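Local coordinates for protein DNA polymerase III subunit beta (Deinococcus radiodurans, PDB 4TRT) that probably tethers DNA polymerases and other proteins to DNA for processive replication, as a ring-shaped homodimer closed head to tail around the duplex, at residues L189-L203 with L217-L231. Sequence-based numbering, arbitrary orientation.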
ATOM      1  N   LEU A 189       7.072  24.019 -26.381  1.00 42.94           N
ATOM      2  CA  LEU A 189       6.467  24.310 -25.080  1.00 43.29           C
ATOM      3  C   LEU A 189       7.361  23.720 -23.993  1.00 40.25           C
ATOM      4  O   LEU A 189       8.034  22.729 -24.231  1.00 40.92           O
ATOM      5  CB  LEU A 189       5.095  23.635 -24.971  1.00 44.07           C
ATOM      6  CG  LEU A 189       4.028  23.980 -26.017  1.00 46.14           C
ATOM      7  CD1 LEU A 189       2.861  23.018 -25.917  1.00 47.41           C
ATOM      8  CD2 LEU A 189       3.549  25.411 -25.868  1.00 48.71           C
ATOM      9  N   ILE A 190       7.368  24.341 -22.818  1.00 38.87           N
ATOM     10  CA  ILE A 190       7.979  23.765 -21.633  1.00 37.11           C
ATOM     11  C   ILE A 190       6.899  23.672 -20.565  1.00 36.07           C
ATOM     12  O   ILE A 190       6.366  24.693 -20.126  1.00 34.51           O
ATOM     13  CB  ILE A 190       9.160  24.591 -21.093  1.00 39.65           C
ATOM     14  CG1 ILE A 190      10.214  24.806 -22.200  1.00 41.50           C
ATOM     15  CG2 ILE A 190       9.753  23.886 -19.871  1.00 38.64           C
ATOM     16  CD1 ILE A 190      11.287  25.816 -21.849  1.00 42.82           C
ATOM     17  N   ILE A 191       6.575  22.440 -20.167  1.00 34.38           N
ATOM     18  CA  ILE A 191       5.480  22.154 -19.241  1.00 36.22           C
ATOM     19  C   ILE A 191       6.039  21.858 -17.838  1.00 35.83           C
ATOM     20  O   ILE A 191       6.900  21.013 -17.702  1.00 36.07           O
ATOM     21  CB  ILE A 191       4.673  20.914 -19.710  1.00 38.79           C
ATOM     22  CG1 ILE A 191       4.258  21.042 -21.176  1.00 43.25           C
ATOM     23  CG2 ILE A 191       3.466  20.662 -18.808  1.00 38.57           C
ATOM     24  CD1 ILE A 191       3.280  22.152 -21.437  1.00 47.18           C
ATOM     25  N   PRO A 192       5.537  22.538 -16.788  1.00 36.58           N
ATOM     26  CA  PRO A 192       6.035  22.245 -15.439  1.00 36.00           C
ATOM     27  C   PRO A 192       5.887  20.759 -15.106  1.00 37.35           C
ATOM     28  O   PRO A 192       4.867  20.157 -15.462  1.00 36.96           O
ATOM     29  CB  PRO A 192       5.155  23.117 -14.542  1.00 39.32           C
ATOM     30  CG  PRO A 192       4.685  24.218 -15.420  1.00 39.73           C
ATOM     31  CD  PRO A 192       4.521  23.603 -16.777  1.00 37.84           C
ATOM     32  N   ALA A 193       6.913  20.159 -14.501  1.00 37.63           N
ATOM     33  CA  ALA A 193       6.927  18.701 -14.261  1.00 37.43           C
ATOM     34  C   ALA A 193       5.719  18.212 -13.462  1.00 39.48           C
ATOM     35  O   ALA A 193       5.149  17.159 -13.779  1.00 39.68           O
ATOM     36  CB  ALA A 193       8.203  18.268 -13.550  1.00 37.55           C
ATOM     37  N   ARG A 194       5.355  18.929 -12.404  1.00 39.08           N
ATOM     38  CA  ARG A 194       4.150  18.559 -11.611  1.00 42.23           C
ATOM     39  C   ARG A 194       2.850  18.618 -12.437  1.00 39.91           C
ATOM     40  O   ARG A 194       1.925  17.849 -12.201  1.00 41.70           O
ATOM     41  CB  ARG A 194       3.997  19.430 -10.372  1.00 47.23           C
ATOM     42  CG  ARG A 194       5.016  19.177  -9.272  1.00 53.24           C
ATOM     43  CD  ARG A 194       4.922  20.182  -8.122  1.00 60.55           C
ATOM     44  NE  ARG A 194       3.522  20.400  -7.667  1.00 67.37           N
ATOM     45  CZ  ARG A 194       2.790  21.522  -7.800  1.00 72.68           C
ATOM     46  NH1 ARG A 194       3.283  22.626  -8.365  1.00 74.38           N
ATOM     47  NH2 ARG A 194       1.525  21.545  -7.348  1.00 72.89           N
ATOM     48  N   SER A 195       2.787  19.502 -13.419  1.00 37.48           N
ATOM     49  CA  SER A 195       1.657  19.504 -14.354  1.00 37.97           C
ATOM     50  C   SER A 195       1.703  18.327 -15.342  1.00 38.24           C
ATOM     51  O   SER A 195       0.657  17.797 -15.752  1.00 37.89           O
ATOM     52  CB  SER A 195       1.591  20.828 -15.113  1.00 37.73           C
ATOM     53  OG  SER A 195       1.310  21.874 -14.223  1.00 38.01           O
ATOM     54  N   VAL A 196       2.902  17.893 -15.721  1.00 35.72           N
ATOM     55  CA  VAL A 196       3.023  16.653 -16.495  1.00 35.11           C
ATOM     56  C   VAL A 196       2.469  15.452 -15.704  1.00 37.14           C
ATOM     57  O   VAL A 196       1.774  14.614 -16.269  1.00 36.50           O
ATOM     58  CB  VAL A 196       4.468  16.411 -16.971  1.00 36.47           C
ATOM     59  CG1 VAL A 196       4.642  14.998 -17.509  1.00 36.61           C
ATOM     60  CG2 VAL A 196       4.835  17.434 -18.028  1.00 35.93           C
ATOM     61  N   ASP A 197       2.742  15.393 -14.401  1.00 37.98           N
ATOM     62  CA  ASP A 197       2.211  14.322 -13.552  1.00 40.11           C
ATOM     63  C   ASP A 197       0.683  14.271 -13.595  1.00 42.83           C
ATOM     64  O   ASP A 197       0.092  13.192 -13.658  1.00 38.68           O
ATOM     65  CB  ASP A 197       2.646  14.492 -12.102  1.00 42.69           C
ATOM     66  CG  ASP A 197       4.133  14.321 -11.910  1.00 44.36           C
ATOM     67  OD1 ASP A 197       4.767  13.589 -12.695  1.00 44.23           O
ATOM     68  OD2 ASP A 197       4.675  14.933 -10.971  1.00 44.60           O
ATOM     69  N   GLU A 198       0.053  15.447 -13.568  1.00 41.46           N
ATOM     70  CA  GLU A 198      -1.398  15.528 -13.631  1.00 43.41           C
ATOM     71  C   GLU A 198      -1.883  15.105 -15.010  1.00 40.84           C
ATOM     72  O   GLU A 198      -2.908  14.444 -15.115  1.00 39.06           O
ATOM     73  CB  GLU A 198      -1.893  16.946 -13.315  1.00 45.04           C
ATOM     74  CG  GLU A 198      -1.495  17.472 -11.942  1.00 46.50           C
ATOM     75  CD  GLU A 198      -1.935  16.587 -10.788  1.00 51.07           C
ATOM     76  OE1 GLU A 198      -2.885  15.775 -10.930  1.00 52.32           O
ATOM     77  OE2 GLU A 198      -1.301  16.694  -9.715  1.00 54.38           O
ATOM     78  N   LEU A 199      -1.144  15.500 -16.054  1.00 39.57           N
ATOM     79  CA  LEU A 199      -1.508  15.169 -17.421  1.00 39.54           C
ATOM     80  C   LEU A 199      -1.481  13.661 -17.624  1.00 39.24           C
ATOM     81  O   LEU A 199      -2.400  13.101 -18.203  1.00 42.48           O
ATOM     82  CB  LEU A 199      -0.604  15.872 -18.436  1.00 38.09           C
ATOM     83  CG  LEU A 199      -0.997  17.289 -18.839  1.00 39.21           C
ATOM     84  CD1 LEU A 199       0.104  17.972 -19.643  1.00 38.89           C
ATOM     85  CD2 LEU A 199      -2.311  17.265 -19.615  1.00 40.50           C
ATOM     86  N   ILE A 200      -0.436  13.017 -17.120  1.00 37.83           N
ATOM     87  CA  ILE A 200      -0.316  11.572 -17.189  1.00 38.84           C
ATOM     88  C   ILE A 200      -1.538  10.883 -16.576  1.00 41.02           C
ATOM     89  O   ILE A 200      -2.013   9.888 -17.102  1.00 41.82           O
ATOM     90  CB  ILE A 200       0.988  11.076 -16.519  1.00 37.85           C
ATOM     91  CG1 ILE A 200       2.194  11.493 -17.348  1.00 36.23           C
ATOM     92  CG2 ILE A 200       0.989   9.552 -16.341  1.00 38.06           C
ATOM     93  CD1 ILE A 200       3.505  11.331 -16.607  1.00 35.86           C
ATOM     94  N   ARG A 201      -2.054  11.425 -15.484  0.50 41.47           N
ATOM     95  CA  ARG A 201      -3.198  10.813 -14.820  0.50 43.54           C
ATOM     96  C   ARG A 201      -4.507  10.928 -15.604  0.50 43.64           C
ATOM     97  O   ARG A 201      -5.402  10.121 -15.399  0.50 45.26           O
ATOM     98  CB  ARG A 201      -3.346  11.393 -13.422  0.50 44.92           C
ATOM     99  CG  ARG A 201      -2.211  10.915 -12.521  0.50 45.33           C
ATOM    100  CD  ARG A 201      -2.123  11.648 -11.196  0.50 46.54           C
ATOM    101  NE  ARG A 201      -0.952  11.209 -10.445  0.50 47.20           N
ATOM    102  CZ  ARG A 201      -0.920  10.119  -9.682  0.50 49.62           C
ATOM    103  NH1 ARG A 201      -1.999   9.365  -9.564  0.50 50.23           N
ATOM    104  NH2 ARG A 201       0.190   9.787  -9.036  0.50 50.31           N
ATOM    105  N   VAL A 202      -4.612  11.896 -16.516  1.00 42.49           N
ATOM    106  CA  VAL A 202      -5.866  12.086 -17.289  1.00 43.59           C
ATOM    107  C   VAL A 202      -5.814  11.679 -18.768  1.00 44.46           C
ATOM    108  O   VAL A 202      -6.853  11.437 -19.373  1.00 43.47           O
ATOM    109  CB  VAL A 202      -6.415  13.532 -17.188  1.00 42.93           C
ATOM    110  CG1 VAL A 202      -6.642  13.944 -15.734  1.00 43.11           C
ATOM    111  CG2 VAL A 202      -5.528  14.521 -17.900  1.00 40.27           C
ATOM    112  N   LEU A 203      -4.632  11.629 -19.365  1.00 44.59           N
ATOM    113  CA  LEU A 203      -4.533  11.304 -20.789  1.00 46.34           C
ATOM    114  C   LEU A 203      -4.896   9.839 -21.024  1.00 47.79           C
ATOM    115  O   LEU A 203      -4.506   8.969 -20.263  1.00 46.76           O
ATOM    116  CB  LEU A 203      -3.116  11.574 -21.314  1.00 45.12           C
ATOM    117  CG  LEU A 203      -2.743  13.050 -21.492  1.00 43.63           C
ATOM    118  CD1 LEU A 203      -1.231  13.225 -21.592  1.00 42.01           C
ATOM    119  CD2 LEU A 203      -3.451  13.622 -22.718  1.00 45.61           C
ATOM    120  N   LEU A 217      -1.458  26.595 -21.254  1.00 41.76           N
ATOM    121  CA  LEU A 217      -1.866  25.612 -22.243  1.00 41.80           C
ATOM    122  C   LEU A 217      -3.164  24.985 -21.758  1.00 41.50           C
ATOM    123  O   LEU A 217      -3.333  24.761 -20.562  1.00 40.62           O
ATOM    124  CB  LEU A 217      -0.794  24.534 -22.380  1.00 41.41           C
ATOM    125  CG  LEU A 217      -1.056  23.391 -23.380  1.00 42.88           C
ATOM    126  CD1 LEU A 217      -0.975  23.925 -24.801  1.00 44.09           C
ATOM    127  CD2 LEU A 217      -0.077  22.239 -23.187  1.00 41.97           C
ATOM    128  N   THR A 218      -4.084  24.730 -22.684  1.00 42.25           N
ATOM    129  CA  THR A 218      -5.270  23.937 -22.395  1.00 41.60           C
ATOM    130  C   THR A 218      -5.217  22.649 -23.220  1.00 42.88           C
ATOM    131  O   THR A 218      -5.028  22.679 -24.444  1.00 41.30           O
ATOM    132  CB  THR A 218      -6.571  24.707 -22.709  1.00 44.32           C
ATOM    133  OG1 THR A 218      -6.611  25.916 -21.941  1.00 44.17           O
ATOM    134  CG2 THR A 218      -7.806  23.850 -22.376  1.00 42.88           C
ATOM    135  N   VAL A 219      -5.349  21.517 -22.535  1.00 40.97           N
ATOM    136  CA  VAL A 219      -5.340  20.213 -23.170  1.00 42.01           C
ATOM    137  C   VAL A 219      -6.719  19.602 -23.041  1.00 45.16           C
ATOM    138  O   VAL A 219      -7.255  19.503 -21.922  1.00 44.04           O
ATOM    139  CB  VAL A 219      -4.306  19.273 -22.524  1.00 41.07           C
ATOM    140  CG1 VAL A 219      -4.313  17.907 -23.203  1.00 40.93           C
ATOM    141  CG2 VAL A 219      -2.913  19.885 -22.600  1.00 39.36           C
ATOM    142  N   THR A 220      -7.291  19.216 -24.179  1.00 46.63           N
ATOM    143  CA  THR A 220      -8.632  18.647 -24.224  1.00 50.63           C
ATOM    144  C   THR A 220      -8.599  17.239 -24.792  1.00 54.15           C
ATOM    145  O   THR A 220      -8.031  16.994 -25.863  1.00 53.36           O
ATOM    146  CB  THR A 220      -9.585  19.510 -25.055  1.00 52.11           C
ATOM    147  OG1 THR A 220      -9.584  20.847 -24.549  1.00 52.56           O
ATOM    148  CG2 THR A 220     -11.014  18.960 -24.990  1.00 55.42           C
ATOM    149  N   THR A 221      -9.213  16.319 -24.059  1.00 57.14           N
ATOM    150  CA  THR A 221      -9.342  14.944 -24.485  1.00 60.34           C
ATOM    151  C   THR A 221     -10.816  14.632 -24.609  1.00 65.50           C
ATOM    152  O   THR A 221     -11.672  15.526 -24.557  1.00 66.62           O
ATOM    153  CB  THR A 221      -8.777  13.969 -23.441  1.00 59.84           C
ATOM    154  OG1 THR A 221      -9.737  13.812 -22.377  1.00 61.87           O
ATOM    155  CG2 THR A 221      -7.465  14.456 -22.889  1.00 56.27           C
ATOM    156  N   ASP A 222     -11.101  13.347 -24.782  1.00 66.68           N
ATOM    157  CA  ASP A 222     -12.414  12.802 -24.545  1.00 69.92           C
ATOM    158  C   ASP A 222     -12.846  13.105 -23.098  1.00 67.71           C
ATOM    159  O   ASP A 222     -12.345  12.512 -22.137  1.00 70.87           O
ATOM    160  CB  ASP A 222     -12.353  11.300 -24.859  1.00 72.57           C
ATOM    161  CG  ASP A 222     -13.478  10.518 -24.248  1.00 75.97           C
ATOM    162  OD1 ASP A 222     -14.616  10.664 -24.720  1.00 78.72           O
ATOM    163  OD2 ASP A 222     -13.211   9.734 -23.312  1.00 76.11           O
ATOM    164  N   ARG A 223     -13.743  14.076 -22.967  1.00 64.97           N
ATOM    165  CA  ARG A 223     -14.404  14.429 -21.696  1.00 62.30           C
ATOM    166  C   ARG A 223     -13.608  15.259 -20.678  1.00 57.25           C
ATOM    167  O   ARG A 223     -14.227  15.862 -19.809  1.00 55.65           O
ATOM    168  CB  ARG A 223     -15.006  13.193 -21.015  1.00 64.65           C
ATOM    169  CG  ARG A 223     -16.151  12.568 -21.802  1.00 66.70           C
ATOM    170  CD  ARG A 223     -16.603  11.287 -21.165  1.00 69.00           C
ATOM    171  NE  ARG A 223     -17.685  10.660 -21.919  1.00 70.94           N
ATOM    172  CZ  ARG A 223     -18.312   9.557 -21.532  1.00 73.97           C
ATOM    173  NH1 ARG A 223     -17.990   8.964 -20.387  1.00 74.38           N
ATOM    174  NH2 ARG A 223     -19.276   9.042 -22.289  1.00 76.56           N
ATOM    175  N   VAL A 224     -12.274  15.307 -20.766  1.00 53.30           N
ATOM    176  CA  VAL A 224     -11.480  16.113 -19.840  1.00 50.70           C
ATOM    177  C   VAL A 224     -10.882  17.352 -20.499  1.00 49.08           C
ATOM    178  O   VAL A 224     -10.426  17.283 -21.642  1.00 49.67           O
ATOM    179  CB  VAL A 224     -10.311  15.304 -19.238  1.00 51.02           C
ATOM    180  CG1 VAL A 224      -9.433  16.208 -18.395  1.00 49.82           C
ATOM    181  CG2 VAL A 224     -10.818  14.146 -18.396  1.00 51.78           C
ATOM    182  N   LYS A 225     -10.887  18.472 -19.772  1.00 46.07           N
ATOM    183  CA  LYS A 225     -10.165  19.681 -20.150  1.00 43.30           C
ATOM    184  C   LYS A 225      -9.249  20.084 -18.992  1.00 41.56           C
ATOM    185  O   LYS A 225      -9.677  20.090 -17.835  1.00 39.38           O
ATOM    186  CB  LYS A 225     -11.132  20.823 -20.435  1.00 45.31           C
ATOM    187  CG  LYS A 225     -12.295  20.454 -21.342  1.00 48.39           C
ATOM    188  CD  LYS A 225     -13.123  21.685 -21.668  1.00 50.58           C
ATOM    189  CE  LYS A 225     -14.107  21.455 -22.801  1.00 53.88           C
ATOM    190  NZ  LYS A 225     -15.411  21.000 -22.278  1.00 57.06           N
ATOM    191  N   MET A 226      -7.998  20.427 -19.291  1.00 39.46           N
ATOM    192  CA  MET A 226      -7.053  20.826 -18.245  1.00 38.86           C
ATOM    193  C   MET A 226      -6.351  22.100 -18.639  1.00 38.98           C
ATOM    194  O   MET A 226      -5.813  22.183 -19.760  1.00 38.19           O
ATOM    195  CB  MET A 226      -6.016  19.726 -17.998  1.00 39.31           C
ATOM    196  CG  MET A 226      -5.043  20.050 -16.871  1.00 39.92           C
ATOM    197  SD  MET A 226      -3.763  18.822 -16.591  1.00 43.37           S
ATOM    198  CE  MET A 226      -4.635  17.614 -15.614  1.00 41.53           C
ATOM    199  N   ASN A 227      -6.340  23.072 -17.725  1.00 37.83           N
ATOM    200  CA  ASN A 227      -5.522  24.274 -17.852  1.00 38.86           C
ATOM    201  C   ASN A 227      -4.254  24.097 -17.030  1.00 38.22           C
ATOM    202  O   ASN A 227      -4.310  23.656 -15.872  1.00 36.74           O
ATOM    203  CB  ASN A 227      -6.247  25.534 -17.345  1.00 40.04           C
ATOM    204  CG  ASN A 227      -7.442  25.927 -18.192  1.00 40.95           C
ATOM    205  OD1 ASN A 227      -7.500  25.626 -19.388  1.00 42.69           O
ATOM    206  ND2 ASN A 227      -8.399  26.640 -17.576  1.00 40.28           N
ATOM    207  N   LEU A 228      -3.119  24.450 -17.626  1.00 38.42           N
ATOM    208  CA  LEU A 228      -1.843  24.441 -16.923  1.00 38.72           C
ATOM    209  C   LEU A 228      -0.983  25.599 -17.371  1.00 39.15           C
ATOM    210  O   LEU A 228      -1.190  26.152 -18.456  1.00 38.67           O
ATOM    211  CB  LEU A 228      -1.084  23.151 -17.159  1.00 39.08           C
ATOM    212  CG  LEU A 228      -0.927  22.746 -18.628  1.00 40.39           C
ATOM    213  CD1 LEU A 228       0.495  22.324 -18.976  1.00 39.32           C
ATOM    214  CD2 LEU A 228      -1.927  21.644 -18.965  1.00 39.97           C
ATOM    215  N   LYS A 229      -0.029  25.951 -16.520  1.00 37.71           N
ATOM    216  CA  LYS A 229       0.904  27.013 -16.806  1.00 40.26           C
ATOM    217  C   LYS A 229       1.997  26.458 -17.689  1.00 38.47           C
ATOM    218  O   LYS A 229       2.230  25.257 -17.706  1.00 34.04           O
ATOM    219  CB  LYS A 229       1.535  27.532 -15.523  1.00 43.13           C
ATOM    220  CG  LYS A 229       0.560  28.200 -14.584  1.00 48.15           C
ATOM    221  CD  LYS A 229       1.247  28.596 -13.290  1.00 51.20           C
ATOM    222  CE  LYS A 229       0.238  29.087 -12.269  1.00 54.39           C
ATOM    223  NZ  LYS A 229       0.834  28.991 -10.910  1.00 59.18           N
ATOM    224  N   LEU A 230       2.648  27.336 -18.440  1.00 37.88           N
ATOM    225  CA  LEU A 230       3.808  26.966 -19.231  1.00 38.62           C
ATOM    226  C   LEU A 230       4.992  27.780 -18.714  1.00 40.94           C
ATOM    227  O   LEU A 230       4.810  28.913 -18.288  1.00 40.74           O
ATOM    228  CB  LEU A 230       3.580  27.310 -20.705  1.00 39.40           C
ATOM    229  CG  LEU A 230       2.593  26.457 -21.493  1.00 39.01           C
ATOM    230  CD1 LEU A 230       2.450  26.998 -22.914  1.00 39.68           C
ATOM    231  CD2 LEU A 230       3.036  25.004 -21.478  1.00 36.25           C
ATOM    232  N   LEU A 231       6.199  27.222 -18.775  1.00 42.93           N
ATOM    233  CA  LEU A 231       7.395  27.963 -18.347  1.00 43.61           C
ATOM    234  C   LEU A 231       7.926  28.816 -19.488  1.00 47.15           C
ATOM    235  O   LEU A 231       7.863  28.417 -20.656  1.00 45.38           O
ATOM    236  CB  LEU A 231       8.483  27.011 -17.857  1.00 42.48           C
ATOM    237  CG  LEU A 231       8.103  26.088 -16.692  1.00 42.07           C
ATOM    238  CD1 LEU A 231       9.337  25.316 -16.215  1.00 39.89           C
ATOM    239  CD2 LEU A 231       7.479  26.830 -15.520  1.00 41.88           C
TER
HETATM  240  O   HOH W   1       6.534  27.144 -22.884  1.00 39.38           O
HETATM  241  O   HOH W   2       0.702  24.365 -14.146  1.00 34.98           O
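Met226 reaches from strand 224-229 to the Glu198, Leu199 and Val202 face of helix 193-202. Its CG lies anti to the backbone N (chi1 -177°) and the chain bends only at the sulfur. This sets SD against Leu199 CD2 at 3.7 Å and turns CE onto Glu198 CB at 3.6 Å, beside both methyls of Val202. Leu199 CD2 also meets Val219 CG2 of the neighbouring strand. Toward the hairpin turn, Leu203 CD2 touches the methyl of Thr221.

At the other end, the Ile191 side chain starts out away from the hairpin, but its branches come back to it. Its CG2 presses on Leu228 CD1 at 3.4 Å, tighter than usual for carbons, the side chains crossing at about a right angle. Ile191 CD1 reaches Leu217 CD2 at 3.8 Å. With an alanine here, the methyls of Leu228 and Leu217 would probably shift into the gap left behind.

Leu231 N gives a nearly straight hydrogen bond to Ile190 O (2.9 Å, 167° at the hydrogen). One water joins Ile190 N to Leu231 O. A second links Ser195 OG to Lys229 N. Lys229 O is buried beside the CD-CG edge of the Pro192 ring without a polar partner, while Lys229 NZ forms a salt bridge with Glu51. Pro192 is the helix N-cap residue, and its CG lies against Leu231 CD2, the side chains running in opposite senses.

Phe137 of helix 130-140 packs on Leu199. The helix runs almost antiparallel to strand 224-229, with the axes approaching to 8.9 Å. This is helix-on-sheet packing in the central domain of a beta sliding-ring protein.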